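Local coordinates for putative cytoplasmic protein (Salmonella enterica subsp. enterica serovar Typhimurium, PDB 4J32) that probably hydrolyses peptidoglycan as a papain-like cysteine peptidase, the type VI secretion effector Tae4, and is bound in this complex by its immunity protein Tai4, at residues K122-W133 against P162-L173. Numbering follows the deposited sequence.
Sequences KKGIIVVKGHGW and PFVPEVGTLWIL
Strands 124-131 and 164-172 pair antiparallel, I125 with W171 and V127 with T169, as the two central strands of the four-stranded sheet in this papain-like fold. Backbone hydrogen bonds run the whole length, and a classic beta bulge shifts the register by one: K129 O accepts from both E166 N (2.8 Å) and V167 N (3.1 Å). Beyond it, G130 lies so close to V164 O and P165 that a CB would clash, which suits glycine.

Apolar packing differs on the two faces. Beta-branched I125 and V127 suit extended strands and, with W171, offer apolar surface to L100 and I97 of helix 93-103; V127 CG2 meets the W171 indole edge at CZ3 (3.9 Å), while W171 NE1 bonds to G105 O. On the other face L170 CD1 touches I126 CB.

Aromatic contacts close the end beyond the bulge. A chi1 of -175° lays the F163 ring face-to-face on the six-membered ring of W133, centroids 3.9 Å apart and planes at 20°. CH-pi contacts put F163 CB over the W133 five-membered ring and V164 CB over the H131 imidazole.

A side-chain hydrogen bond joins H131 and E166: ND1 donates in its ring plane to OE2 (3.1 Å), reaching that oxygen from above the carboxylate plane.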
loop_
_atom_site.group_PDB
_atom_site.type_symbol
_atom_site.label_atom_id
_atom_site.label_comp_id
_atom_site.label_asym_id
_atom_site.label_seq_id
_atom_site.Cartn_x
_atom_site.Cartn_y
_atom_site.Cartn_z
ATOM N N LYS A 122 0.022 -19.218 -41.474
ATOM C CA LYS A 122 -0.813 -18.066 -41.769
ATOM C C LYS A 122 -0.296 -16.892 -40.970
ATOM O O LYS A 122 0.284 -17.077 -39.898
ATOM C CB LYS A 122 -2.272 -18.338 -41.416
ATOM C CG LYS A 122 -2.888 -19.381 -42.370
ATOM C CD LYS A 122 -4.290 -19.741 -42.001
ATOM C CE LYS A 122 -4.840 -20.674 -43.077
ATOM N NZ LYS A 122 -6.213 -21.094 -42.754
ATOM N N LYS A 123 -0.520 -15.685 -41.478
ATOM C CA LYS A 123 0.054 -14.492 -40.828
ATOM C C LYS A 123 -0.923 -13.323 -40.757
ATOM O O LYS A 123 -1.767 -13.153 -41.652
ATOM C CB LYS A 123 1.359 -14.080 -41.516
ATOM C CG LYS A 123 1.227 -13.611 -42.966
ATOM C CD LYS A 123 2.587 -13.406 -43.614
ATOM C CE LYS A 123 2.441 -12.820 -45.034
ATOM N NZ LYS A 123 1.781 -13.760 -45.999
ATOM N N GLY A 124 -0.831 -12.539 -39.684
ATOM C CA GLY A 124 -1.673 -11.352 -39.535
ATOM C C GLY A 124 -1.839 -10.922 -38.100
ATOM O O GLY A 124 -0.903 -11.020 -37.319
ATOM N N ILE A 125 -3.022 -10.425 -37.754
ATOM C CA ILE A 125 -3.253 -9.926 -36.409
ATOM C C ILE A 125 -3.876 -11.058 -35.584
ATOM O O ILE A 125 -4.887 -11.639 -35.994
ATOM C CB ILE A 125 -4.207 -8.709 -36.431
ATOM C CG1 ILE A 125 -3.601 -7.551 -37.247
ATOM C CG2 ILE A 125 -4.560 -8.278 -34.994
ATOM C CD1 ILE A 125 -4.607 -6.443 -37.558
ATOM N N ILE A 126 -3.274 -11.361 -34.436
ATOM C CA ILE A 126 -3.763 -12.429 -33.571
ATOM C C ILE A 126 -4.280 -11.886 -32.229
ATOM O O ILE A 126 -3.667 -11.005 -31.613
ATOM C CB ILE A 126 -2.691 -13.549 -33.361
ATOM C CG1 ILE A 126 -3.307 -14.793 -32.695
ATOM C CG2 ILE A 126 -1.470 -13.032 -32.576
ATOM C CD1 ILE A 126 -2.577 -16.068 -33.051
ATOM N N VAL A 127 -5.421 -12.410 -31.799
ATOM C CA VAL A 127 -5.953 -12.132 -30.477
ATOM C C VAL A 127 -6.044 -13.448 -29.743
ATOM O O VAL A 127 -6.519 -14.436 -30.304
ATOM C CB VAL A 127 -7.378 -11.480 -30.546
ATOM C CG1 VAL A 127 -8.042 -11.418 -29.151
ATOM C CG2 VAL A 127 -7.281 -10.077 -31.158
ATOM N N VAL A 128 -5.558 -13.474 -28.497
ATOM C CA VAL A 128 -5.771 -14.615 -27.623
ATOM C C VAL A 128 -6.464 -14.123 -26.352
ATOM O O VAL A 128 -6.009 -13.156 -25.730
ATOM C CB VAL A 128 -4.436 -15.335 -27.295
ATOM C CG1 VAL A 128 -4.680 -16.603 -26.506
ATOM C CG2 VAL A 128 -3.639 -15.639 -28.581
ATOM N N LYS A 129 -7.579 -14.748 -26.005
ATOM C CA LYS A 129 -8.242 -14.476 -24.738
ATOM C C LYS A 129 -8.060 -15.713 -23.877
ATOM O O LYS A 129 -8.104 -16.853 -24.370
ATOM C CB LYS A 129 -9.727 -14.179 -24.930
ATOM C CG LYS A 129 -10.026 -12.840 -25.638
ATOM C CD LYS A 129 -11.534 -12.765 -25.926
ATOM C CE LYS A 129 -11.954 -11.466 -26.640
ATOM N NZ LYS A 129 -13.066 -11.727 -27.664
ATOM N N GLY A 130 -7.859 -15.505 -22.584
ATOM C CA GLY A 130 -7.722 -16.638 -21.687
ATOM C C GLY A 130 -7.697 -16.200 -20.241
ATOM O O GLY A 130 -7.877 -15.007 -19.932
ATOM N N HIS A 131 -7.400 -17.145 -19.363
ATOM C CA HIS A 131 -7.320 -16.845 -17.937
ATOM C C HIS A 131 -5.916 -17.004 -17.361
ATOM O O HIS A 131 -5.058 -17.676 -17.942
ATOM C CB HIS A 131 -8.328 -17.695 -17.161
ATOM C CG HIS A 131 -8.110 -19.176 -17.269
ATOM N ND1 HIS A 131 -8.738 -19.954 -18.217
ATOM C CD2 HIS A 131 -7.372 -20.029 -16.516
ATOM C CE1 HIS A 131 -8.385 -21.218 -18.055
ATOM N NE2 HIS A 131 -7.563 -21.292 -17.023
ATOM N N GLY A 132 -5.681 -16.389 -16.206
ATOM C CA GLY A 132 -4.401 -16.536 -15.523
ATOM C C GLY A 132 -3.613 -15.244 -15.382
ATOM O O GLY A 132 -2.665 -15.188 -14.588
ATOM N N TRP A 133 -4.006 -14.209 -16.119
ATOM C CA TRP A 133 -3.365 -12.895 -15.996
ATOM C C TRP A 133 -4.193 -11.955 -15.144
ATOM O O TRP A 133 -5.414 -11.934 -15.233
ATOM C CB TRP A 133 -3.141 -12.220 -17.345
ATOM C CG TRP A 133 -1.987 -12.751 -18.136
ATOM C CD1 TRP A 133 -0.903 -13.459 -17.678
ATOM C CD2 TRP A 133 -1.799 -12.579 -19.541
ATOM N NE1 TRP A 133 -0.045 -13.727 -18.735
ATOM C CE2 TRP A 133 -0.580 -13.206 -19.884
ATOM C CE3 TRP A 133 -2.547 -11.949 -20.546
ATOM C CZ2 TRP A 133 -0.092 -13.232 -21.207
ATOM C CZ3 TRP A 133 -2.068 -11.981 -21.861
ATOM C CH2 TRP A 133 -0.842 -12.616 -22.172
ATOM N N PRO A 162 1.682 -19.219 -17.134
ATOM C CA PRO A 162 0.546 -19.075 -16.222
ATOM C C PRO A 162 -0.729 -18.657 -16.965
ATOM O O PRO A 162 -1.826 -18.876 -16.471
ATOM C CB PRO A 162 1.014 -17.996 -15.230
ATOM C CG PRO A 162 2.008 -17.183 -15.986
ATOM C CD PRO A 162 2.618 -18.080 -17.046
ATOM N N PHE A 163 -0.576 -18.083 -18.152
ATOM C CA PHE A 163 -1.711 -17.771 -19.010
ATOM C C PHE A 163 -2.229 -19.043 -19.696
ATOM O O PHE A 163 -1.448 -19.779 -20.299
ATOM C CB PHE A 163 -1.285 -16.759 -20.056
ATOM C CG PHE A 163 -2.403 -16.267 -20.915
ATOM C CD1 PHE A 163 -3.432 -15.504 -20.371
ATOM C CD2 PHE A 163 -2.424 -16.567 -22.278
ATOM C CE1 PHE A 163 -4.457 -15.029 -21.174
ATOM C CE2 PHE A 163 -3.452 -16.096 -23.094
ATOM C CZ PHE A 163 -4.473 -15.326 -22.537
ATOM N N VAL A 164 -3.528 -19.313 -19.559
ATOM C CA VAL A 164 -4.177 -20.454 -20.240
ATOM C C VAL A 164 -5.100 -19.922 -21.348
ATOM O O VAL A 164 -6.174 -19.407 -21.062
ATOM C CB VAL A 164 -4.981 -21.331 -19.271
ATOM C CG1 VAL A 164 -5.688 -22.491 -20.027
ATOM C CG2 VAL A 164 -4.080 -21.880 -18.152
ATOM N N PRO A 165 -4.668 -20.033 -22.616
ATOM C CA PRO A 165 -5.471 -19.539 -23.741
ATOM C C PRO A 165 -6.799 -20.320 -23.858
ATOM O O PRO A 165 -6.805 -21.554 -23.784
ATOM C CB PRO A 165 -4.583 -19.809 -24.974
ATOM C CG PRO A 165 -3.218 -20.163 -24.429
ATOM C CD PRO A 165 -3.394 -20.642 -23.041
ATOM N N GLU A 166 -7.902 -19.586 -23.986
ATOM C CA GLU A 166 -9.237 -20.179 -24.177
ATOM C C GLU A 166 -9.654 -20.110 -25.654
ATOM O O GLU A 166 -10.173 -21.081 -26.213
ATOM C CB GLU A 166 -10.274 -19.418 -23.339
ATOM C CG GLU A 166 -10.152 -19.578 -21.827
ATOM C CD GLU A 166 -10.595 -18.323 -21.085
ATOM O OE1 GLU A 166 -10.642 -17.212 -21.702
ATOM O OE2 GLU A 166 -10.842 -18.434 -19.874
ATOM N N VAL A 167 -9.453 -18.937 -26.266
ATOM C CA VAL A 167 -9.814 -18.721 -27.681
ATOM C C VAL A 167 -8.741 -17.894 -28.394
ATOM O O VAL A 167 -8.270 -16.880 -27.862
ATOM C CB VAL A 167 -11.181 -17.988 -27.860
ATOM C CG1 VAL A 167 -11.676 -18.105 -29.326
ATOM C CG2 VAL A 167 -12.239 -18.492 -26.899
ATOM N N GLY A 168 -8.354 -18.327 -29.594
ATOM C CA GLY A 168 -7.415 -17.575 -30.425
ATOM C C GLY A 168 -8.060 -17.254 -31.756
ATOM O O GLY A 168 -8.698 -18.116 -32.352
ATOM N N THR A 169 -7.871 -16.020 -32.221
ATOM C CA THR A 169 -8.523 -15.511 -33.424
ATOM C C THR A 169 -7.459 -14.839 -34.287
ATOM O O THR A 169 -6.669 -14.033 -33.786
ATOM C CB THR A 169 -9.604 -14.467 -33.033
ATOM O OG1 THR A 169 -10.559 -15.079 -32.166
ATOM C CG2 THR A 169 -10.337 -13.880 -34.264
ATOM N N LEU A 170 -7.446 -15.175 -35.576
ATOM C CA LEU A 170 -6.515 -14.569 -36.509
ATOM C C LEU A 170 -7.261 -13.860 -37.650
ATOM O O LEU A 170 -8.181 -14.427 -38.265
ATOM C CB LEU A 170 -5.551 -15.635 -37.063
ATOM C CG LEU A 170 -4.444 -15.131 -38.023
ATOM C CD1 LEU A 170 -3.299 -14.443 -37.283
ATOM C CD2 LEU A 170 -3.916 -16.284 -38.881
ATOM N N TRP A 171 -6.878 -12.601 -37.898
ATOM C CA TRP A 171 -7.260 -11.912 -39.142
ATOM C C TRP A 171 -6.024 -11.889 -40.027
ATOM O O TRP A 171 -5.020 -11.288 -39.663
ATOM C CB TRP A 171 -7.677 -10.461 -38.863
ATOM C CG TRP A 171 -9.056 -10.319 -38.255
ATOM C CD1 TRP A 171 -10.237 -10.304 -38.919
ATOM C CD2 TRP A 171 -9.369 -10.166 -36.869
ATOM N NE1 TRP A 171 -11.286 -10.167 -38.027
ATOM C CE2 TRP A 171 -10.775 -10.054 -36.764
ATOM C CE3 TRP A 171 -8.601 -10.103 -35.711
ATOM C CZ2 TRP A 171 -11.432 -9.898 -35.535
ATOM C CZ3 TRP A 171 -9.257 -9.941 -34.477
ATOM C CH2 TRP A 171 -10.660 -9.838 -34.408
ATOM N N ILE A 172 -6.100 -12.554 -41.174
ATOM C CA ILE A 172 -4.952 -12.610 -42.089
ATOM C C ILE A 172 -4.662 -11.229 -42.674
ATOM O O ILE A 172 -5.591 -10.506 -43.104
ATOM C CB ILE A 172 -5.201 -13.657 -43.219
ATOM C CG1 ILE A 172 -5.199 -15.080 -42.623
ATOM C CG2 ILE A 172 -4.198 -13.507 -44.354
ATOM C CD1 ILE A 172 -5.569 -16.172 -43.629
ATOM N N LEU A 173 -3.385 -10.860 -42.688
ATOM C CA LEU A 173 -2.935 -9.656 -43.392
ATOM C C LEU A 173 -2.229 -10.043 -44.687
ATOM O O LEU A 173 -1.400 -10.952 -44.682
ATOM C CB LEU A 173 -2.025 -8.789 -42.489
ATOM C CG LEU A 173 -2.628 -8.203 -41.189
ATOM C CD1 LEU A 173 -1.572 -7.317 -40.484
ATOM C CD2 LEU A 173 -3.890 -7.384 -41.466
HETATM O O HOH W 1 -1.046 -13.464 -45.723
HETATM O O HOH W 2 -10.741 -14.135 -21.050
#